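Local atomic coordinates of lipid II:glycine glycyltransferase (Staphylococcus aureus, PDB entry 6SNR), a protein that probably adds the first glycine of the pentaglycine bridge to the lysine of lipid II, taking it from glycyl-tRNA, during peptidoglycan synthesis. Residues A[92-97]-A[388-393]; A[37-42]-A[98-103]. All coordinates share one frame; numbering follows the deposited sequence.

Contact 1: A[92-97]-A[388-393]; sequences SAKEIA and FDYILN
Tyr390 sits on strand 388-391 and reaches out to Lys94 of the helix. Its CG lies anti to the backbone N (chi1 -176°), which carries the phenol toward the lysine. The ammonium donates to the phenol oxygen, with Lys94 NZ 2.9 Å from Tyr390 OH. The lysine approaches the ring obliquely. Its methylenes run past one ring corner, where Lys94 CD is 3.9 Å from Tyr390 CE1. A bend at chi3 (61°) steers the last part of the chain to the hydroxyl. Two residues on, Leu392 presses its CD1 branch on the helix, 3.9 Å from Ala97 CB. Its other branch, CD2, lies in the plane of the Tyr390 ring, at its edge. Ala97 also packs on Ala102 and Ile105 of strand 102-107, so the leucine widens an apolar patch beneath the helix. The segment then runs on into helix 394-400. The contact thus joins a helix to a strand of the sheet it packs on, with an apolar pair and one polar bond. The ammonium of Lys94 uses the phenol oxygen as acceptor, and its positive charge would probably make the phenol proton somewhat more acidic.

Contact 2: A[37-42]-A[98-103]; sequences GWYARR and KAEKAY
Tyr39 OH donates a short hydrogen bond to Glu100 OE1, at 2.5 Å. The carboxylate oxygen is met on its anti side, with the hydroxyl 27° out of the carboxylate plane. Ring and carboxylate planes stand 76° apart. Glu100 lies at the edge of the tyrosine ring, and its CD is 3.9 Å from Tyr39 CE2. Tyr39 CG sits between the backbone N and the carbonyl carbon (chi1 61°), which sends the ring across to the glutamate. That ring also meets the ring of Phe59 on the neighbouring strand. Glu100 folds back at chi2. Its second oxygen points to the edge of the Arg41 guanidinium, but Glu100 OE2 and Arg41 NH1 are 4.1 Å apart, too far for a salt bridge. The arginine charge may still help keep the carboxylate ionised. Glu100 is the first residue to leave the helix, and its carbonyl oxygen is bonded to Thr68 OG1. Lys101, with positive phi, is the C-prime residue of a Schellman motif, in which Ala102 N reaches Ala97 O and Lys101 N reaches Lys98 O. The tyrosine bond therefore ties strand 39-47 to the helix end of a beta-alpha-beta crossover.

Overall arrangement
The two contacts are neighbours, with centres about 10 Å apart. Both use helix 83-99, and contact 2 takes its C-terminal end. Along the chain the segments alternate: 37-42, 92-97, 98-103, then 388-393. Strands 39-47, 102-107 and 388-391 belong to one mixed sheet. Strands 68-78 and 102-107 are parallel neighbours there, linked by the helix. The contacts also touch directly, since Leu392 N and Asn393 N probably both bond to Tyr103 O. Strand 388-391, from near the C-terminus, is inserted between strands 102-107 and 129-130. This suits the acetyltransferase-like fold of the FemABX family. Strand 39-47 and segment 388-393 both touch helix 83-99, so distant parts of the chain meet there.

Contact 1: A[92-97]-A[388-393]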
loop_
_atom_site.group_PDB
_atom_site.type_symbol
_atom_site.label_atom_id
_atom_site.label_comp_id
_atom_site.label_asym_id
_atom_site.label_seq_id
_atom_site.Cartn_x
_atom_site.Cartn_y
_atom_site.Cartn_z
ATOM N N SER A 92 4.624 10.155 -30.594
ATOM C CA SER A 92 5.208 11.189 -29.740
ATOM C C SER A 92 6.367 10.702 -28.896
ATOM O O SER A 92 7.363 11.409 -28.725
ATOM C CB SER A 92 4.144 11.858 -28.855
ATOM O OG SER A 92 3.164 12.526 -29.657
ATOM N N ALA A 93 6.240 9.505 -28.306
ATOM C CA ALA A 93 7.331 8.973 -27.509
ATOM C C ALA A 93 8.580 8.703 -28.319
ATOM O O ALA A 93 9.649 8.971 -27.861
ATOM C CB ALA A 93 6.957 7.694 -26.715
ATOM N N LYS A 94 8.407 8.225 -29.547
ATOM C CA LYS A 94 9.552 7.954 -30.416
ATOM C C LYS A 94 10.294 9.240 -30.745
ATOM O O LYS A 94 11.472 9.277 -30.717
ATOM C CB LYS A 94 9.092 7.291 -31.709
ATOM C CG LYS A 94 8.782 5.812 -31.589
ATOM C CD LYS A 94 8.030 5.279 -32.785
ATOM C CE LYS A 94 8.870 5.467 -34.040
ATOM N NZ LYS A 94 8.345 4.564 -35.065
ATOM N N GLU A 95 9.558 10.317 -31.007
ATOM C CA GLU A 95 10.220 11.617 -31.260
ATOM C C GLU A 95 11.138 12.057 -30.095
ATOM O O GLU A 95 12.309 12.459 -30.240
ATOM C CB GLU A 95 9.176 12.711 -31.505
ATOM C CG GLU A 95 8.287 12.575 -32.710
ATOM C CD GLU A 95 7.586 13.879 -33.101
ATOM O OE1 GLU A 95 7.878 14.949 -32.509
ATOM O OE2 GLU A 95 6.740 13.816 -34.020
ATOM N N ILE A 96 10.589 12.013 -28.877
ATOM C CA ILE A 96 11.336 12.439 -27.723
ATOM C C ILE A 96 12.515 11.485 -27.461
ATOM O O ILE A 96 13.637 11.887 -27.209
ATOM C CB ILE A 96 10.395 12.512 -26.509
ATOM C CG1 ILE A 96 9.340 13.573 -26.720
ATOM C CG2 ILE A 96 11.166 12.783 -25.231
ATOM C CD1 ILE A 96 8.293 13.621 -25.628
ATOM N N ALA A 97 12.230 10.178 -27.468
ATOM C CA ALA A 97 13.225 9.179 -27.118
ATOM C C ALA A 97 14.422 9.171 -28.080
ATOM O O ALA A 97 15.517 8.987 -27.652
ATOM C CB ALA A 97 12.566 7.799 -27.045
ATOM N N PHE A 388 6.906 -4.468 -22.098
ATOM C CA PHE A 388 7.066 -4.461 -23.545
ATOM C C PHE A 388 8.093 -3.395 -23.925
ATOM O O PHE A 388 8.123 -2.308 -23.343
ATOM C CB PHE A 388 5.748 -4.056 -24.229
ATOM C CG PHE A 388 4.571 -4.954 -23.912
ATOM C CD1 PHE A 388 3.890 -4.832 -22.726
ATOM C CD2 PHE A 388 4.142 -5.918 -24.828
ATOM C CE1 PHE A 388 2.857 -5.673 -22.421
ATOM C CE2 PHE A 388 3.062 -6.739 -24.533
ATOM C CZ PHE A 388 2.430 -6.620 -23.322
ATOM N N ASP A 389 8.904 -3.682 -24.953
ATOM C CA ASP A 389 9.936 -2.760 -25.398
ATOM C C ASP A 389 9.750 -2.467 -26.881
ATOM O O ASP A 389 9.567 -3.388 -27.673
ATOM C CB ASP A 389 11.328 -3.323 -25.175
ATOM C CG ASP A 389 11.646 -3.536 -23.726
ATOM O OD1 ASP A 389 11.641 -2.524 -23.010
ATOM O OD2 ASP A 389 11.973 -4.679 -23.328
ATOM N N TYR A 390 9.768 -1.185 -27.238
ATOM C CA TYR A 390 9.841 -0.749 -28.642
ATOM C C TYR A 390 11.306 -0.420 -28.841
ATOM O O TYR A 390 11.848 0.536 -28.281
ATOM C CB TYR A 390 8.927 0.430 -28.935
ATOM C CG TYR A 390 8.936 0.798 -30.396
ATOM C CD1 TYR A 390 9.916 1.634 -30.892
ATOM C CD2 TYR A 390 7.970 0.310 -31.274
ATOM C CE1 TYR A 390 9.945 1.962 -32.237
ATOM C CE2 TYR A 390 7.988 0.661 -32.624
ATOM C CZ TYR A 390 8.996 1.477 -33.086
ATOM O OH TYR A 390 9.045 1.852 -34.426
ATOM N N ILE A 391 12.025 -1.274 -29.602
ATOM C CA ILE A 391 13.460 -1.226 -29.594
ATOM C C ILE A 391 13.945 -0.222 -30.659
ATOM O O ILE A 391 13.538 -0.322 -31.828
ATOM C CB ILE A 391 14.099 -2.635 -29.843
ATOM C CG1 ILE A 391 13.704 -3.575 -28.703
ATOM C CG2 ILE A 391 15.613 -2.531 -29.979
ATOM C CD1 ILE A 391 13.929 -5.048 -29.011
ATOM N N LEU A 392 14.802 0.699 -30.232
ATOM C CA LEU A 392 15.357 1.760 -31.080
ATOM C C LEU A 392 16.766 1.470 -31.536
ATOM O O LEU A 392 17.187 1.915 -32.611
ATOM C CB LEU A 392 15.317 3.107 -30.339
ATOM C CG LEU A 392 13.913 3.552 -29.992
ATOM C CD1 LEU A 392 13.940 4.708 -29.007
ATOM C CD2 LEU A 392 13.066 3.856 -31.214
ATOM N N ASN A 393 17.528 0.764 -30.713
ATOM C CA ASN A 393 18.851 0.327 -31.110
ATOM C C ASN A 393 19.011 -1.145 -30.715
ATOM O O ASN A 393 19.195 -1.429 -29.557
ATOM C CB ASN A 393 19.904 1.190 -30.453
ATOM C CG ASN A 393 21.291 0.929 -30.999
ATOM O OD1 ASN A 393 21.750 -0.197 -30.969
ATOM N ND2 ASN A 393 21.967 1.975 -31.469
#

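Contact 2: A[37-42]-A[98-103]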
loop_
_atom_site.group_PDB
_atom_site.type_symbol
_atom_site.label_atom_id
_atom_site.label_comp_id
_atom_site.label_asym_id
_atom_site.label_seq_id
_atom_site.Cartn_x
_atom_site.Cartn_y
_atom_site.Cartn_z
ATOM N N GLY A 37 18.596 9.650 -10.657
ATOM C CA GLY A 37 19.148 9.985 -11.953
ATOM C C GLY A 37 18.160 10.021 -13.093
ATOM O O GLY A 37 18.558 10.112 -14.270
ATOM N N TRP A 38 16.867 9.955 -12.778
ATOM C CA TRP A 38 15.862 9.972 -13.811
ATOM C C TRP A 38 15.362 11.376 -14.083
ATOM O O TRP A 38 15.126 12.147 -13.148
ATOM C CB TRP A 38 14.649 9.108 -13.458
ATOM C CG TRP A 38 14.964 7.657 -13.213
ATOM C CD1 TRP A 38 15.412 7.101 -12.037
ATOM C CD2 TRP A 38 14.916 6.580 -14.168
ATOM N NE1 TRP A 38 15.609 5.741 -12.198
ATOM C CE2 TRP A 38 15.334 5.402 -13.501
ATOM C CE3 TRP A 38 14.589 6.496 -15.520
ATOM C CZ2 TRP A 38 15.377 4.132 -14.181
ATOM C CZ3 TRP A 38 14.665 5.255 -16.168
ATOM C CH2 TRP A 38 15.027 4.109 -15.492
ATOM N N TYR A 39 15.200 11.710 -15.352
ATOM C CA TYR A 39 14.556 12.969 -15.767
ATOM C C TYR A 39 13.327 12.689 -16.602
ATOM O O TYR A 39 13.264 11.707 -17.347
ATOM C CB TYR A 39 15.509 13.949 -16.477
ATOM C CG TYR A 39 16.154 13.458 -17.785
ATOM C CD1 TYR A 39 17.300 12.647 -17.743
ATOM C CD2 TYR A 39 15.684 13.862 -19.025
ATOM C CE1 TYR A 39 17.904 12.191 -18.916
ATOM C CE2 TYR A 39 16.294 13.424 -20.202
ATOM C CZ TYR A 39 17.409 12.607 -20.126
ATOM O OH TYR A 39 17.943 12.178 -21.342
ATOM N N ALA A 40 12.332 13.575 -16.493
ATOM C CA ALA A 40 11.029 13.327 -17.022
ATOM C C ALA A 40 10.611 14.201 -18.190
ATOM O O ALA A 40 10.995 15.404 -18.273
ATOM C CB ALA A 40 9.967 13.421 -15.905
ATOM N N ARG A 41 9.762 13.624 -19.020
ATOM C CA ARG A 41 9.078 14.328 -20.106
ATOM C C ARG A 41 7.686 13.799 -20.179
ATOM O O ARG A 41 7.445 12.654 -19.814
ATOM C CB ARG A 41 9.812 14.099 -21.424
ATOM C CG ARG A 41 11.174 14.776 -21.469
ATOM C CD ARG A 41 11.116 16.314 -21.568
ATOM N NE ARG A 41 10.367 16.671 -22.732
ATOM C CZ ARG A 41 10.872 16.695 -23.974
ATOM N NH1 ARG A 41 12.163 16.467 -24.203
ATOM N NH2 ARG A 41 10.076 16.973 -24.985
ATOM N N ARG A 42 6.736 14.615 -20.612
ATOM C CA ARG A 42 5.355 14.205 -20.791
ATOM C C ARG A 42 4.899 14.342 -22.233
ATOM O O ARG A 42 5.399 15.202 -22.988
ATOM C CB ARG A 42 4.390 14.996 -19.846
ATOM C CG ARG A 42 4.549 14.662 -18.363
ATOM C CD ARG A 42 3.327 15.144 -17.601
ATOM N NE ARG A 42 3.371 16.630 -17.423
ATOM C CZ ARG A 42 2.598 17.495 -18.087
ATOM N NH1 ARG A 42 1.775 17.109 -19.048
ATOM N NH2 ARG A 42 2.708 18.809 -17.826
ATOM N N LYS A 98 14.181 9.385 -29.361
ATOM C CA LYS A 98 15.285 9.412 -30.324
ATOM C C LYS A 98 16.178 10.616 -30.031
ATOM O O LYS A 98 17.407 10.521 -30.065
ATOM C CB LYS A 98 14.741 9.426 -31.747
ATOM C CG LYS A 98 14.172 8.094 -32.179
ATOM C CD LYS A 98 13.413 8.260 -33.492
ATOM C CE LYS A 98 12.957 6.942 -34.071
ATOM N NZ LYS A 98 14.057 6.127 -34.646
ATOM N N ALA A 99 15.553 11.747 -29.700
ATOM C CA ALA A 99 16.305 12.942 -29.316
ATOM C C ALA A 99 17.111 12.774 -28.038
ATOM O O ALA A 99 18.118 13.447 -27.861
ATOM C CB ALA A 99 15.364 14.132 -29.217
ATOM N N GLU A 100 16.688 11.844 -27.142
ATOM C CA GLU A 100 17.418 11.510 -25.948
ATOM C C GLU A 100 18.399 10.308 -26.080
ATOM O O GLU A 100 18.979 9.884 -25.090
ATOM C CB GLU A 100 16.467 11.246 -24.770
ATOM C CG GLU A 100 15.578 12.439 -24.481
ATOM C CD GLU A 100 16.365 13.664 -24.113
ATOM O OE1 GLU A 100 17.361 13.586 -23.372
ATOM O OE2 GLU A 100 15.904 14.730 -24.579
ATOM N N LYS A 101 18.586 9.846 -27.318
ATOM C CA LYS A 101 19.490 8.733 -27.660
ATOM C C LYS A 101 19.058 7.481 -26.896
ATOM O O LYS A 101 19.899 6.743 -26.372
ATOM C CB LYS A 101 20.970 9.053 -27.369
ATOM C CG LYS A 101 21.480 10.376 -27.949
ATOM C CD LYS A 101 21.411 10.376 -29.463
ATOM C CE LYS A 101 22.057 11.631 -30.059
ATOM N NZ LYS A 101 21.967 11.565 -31.547
ATOM N N ALA A 102 17.764 7.246 -26.810
ATOM C CA ALA A 102 17.272 6.085 -26.062
ATOM C C ALA A 102 17.505 4.801 -26.887
ATOM O O ALA A 102 17.352 4.818 -28.096
ATOM C CB ALA A 102 15.802 6.235 -25.736
ATOM N N TYR A 103 17.889 3.694 -26.228
ATOM C CA TYR A 103 18.030 2.421 -26.962
ATOM C C TYR A 103 16.695 1.688 -27.103
ATOM O O TYR A 103 16.568 0.769 -27.927
ATOM C CB TYR A 103 19.104 1.532 -26.312
ATOM C CG TYR A 103 18.713 0.944 -24.990
ATOM C CD1 TYR A 103 17.935 -0.210 -24.930
ATOM C CD2 TYR A 103 19.122 1.525 -23.809
ATOM C CE1 TYR A 103 17.603 -0.764 -23.686
ATOM C CE2 TYR A 103 18.789 0.978 -22.570
ATOM C CZ TYR A 103 18.020 -0.138 -22.526
ATOM O OH TYR A 103 17.699 -0.691 -21.294
#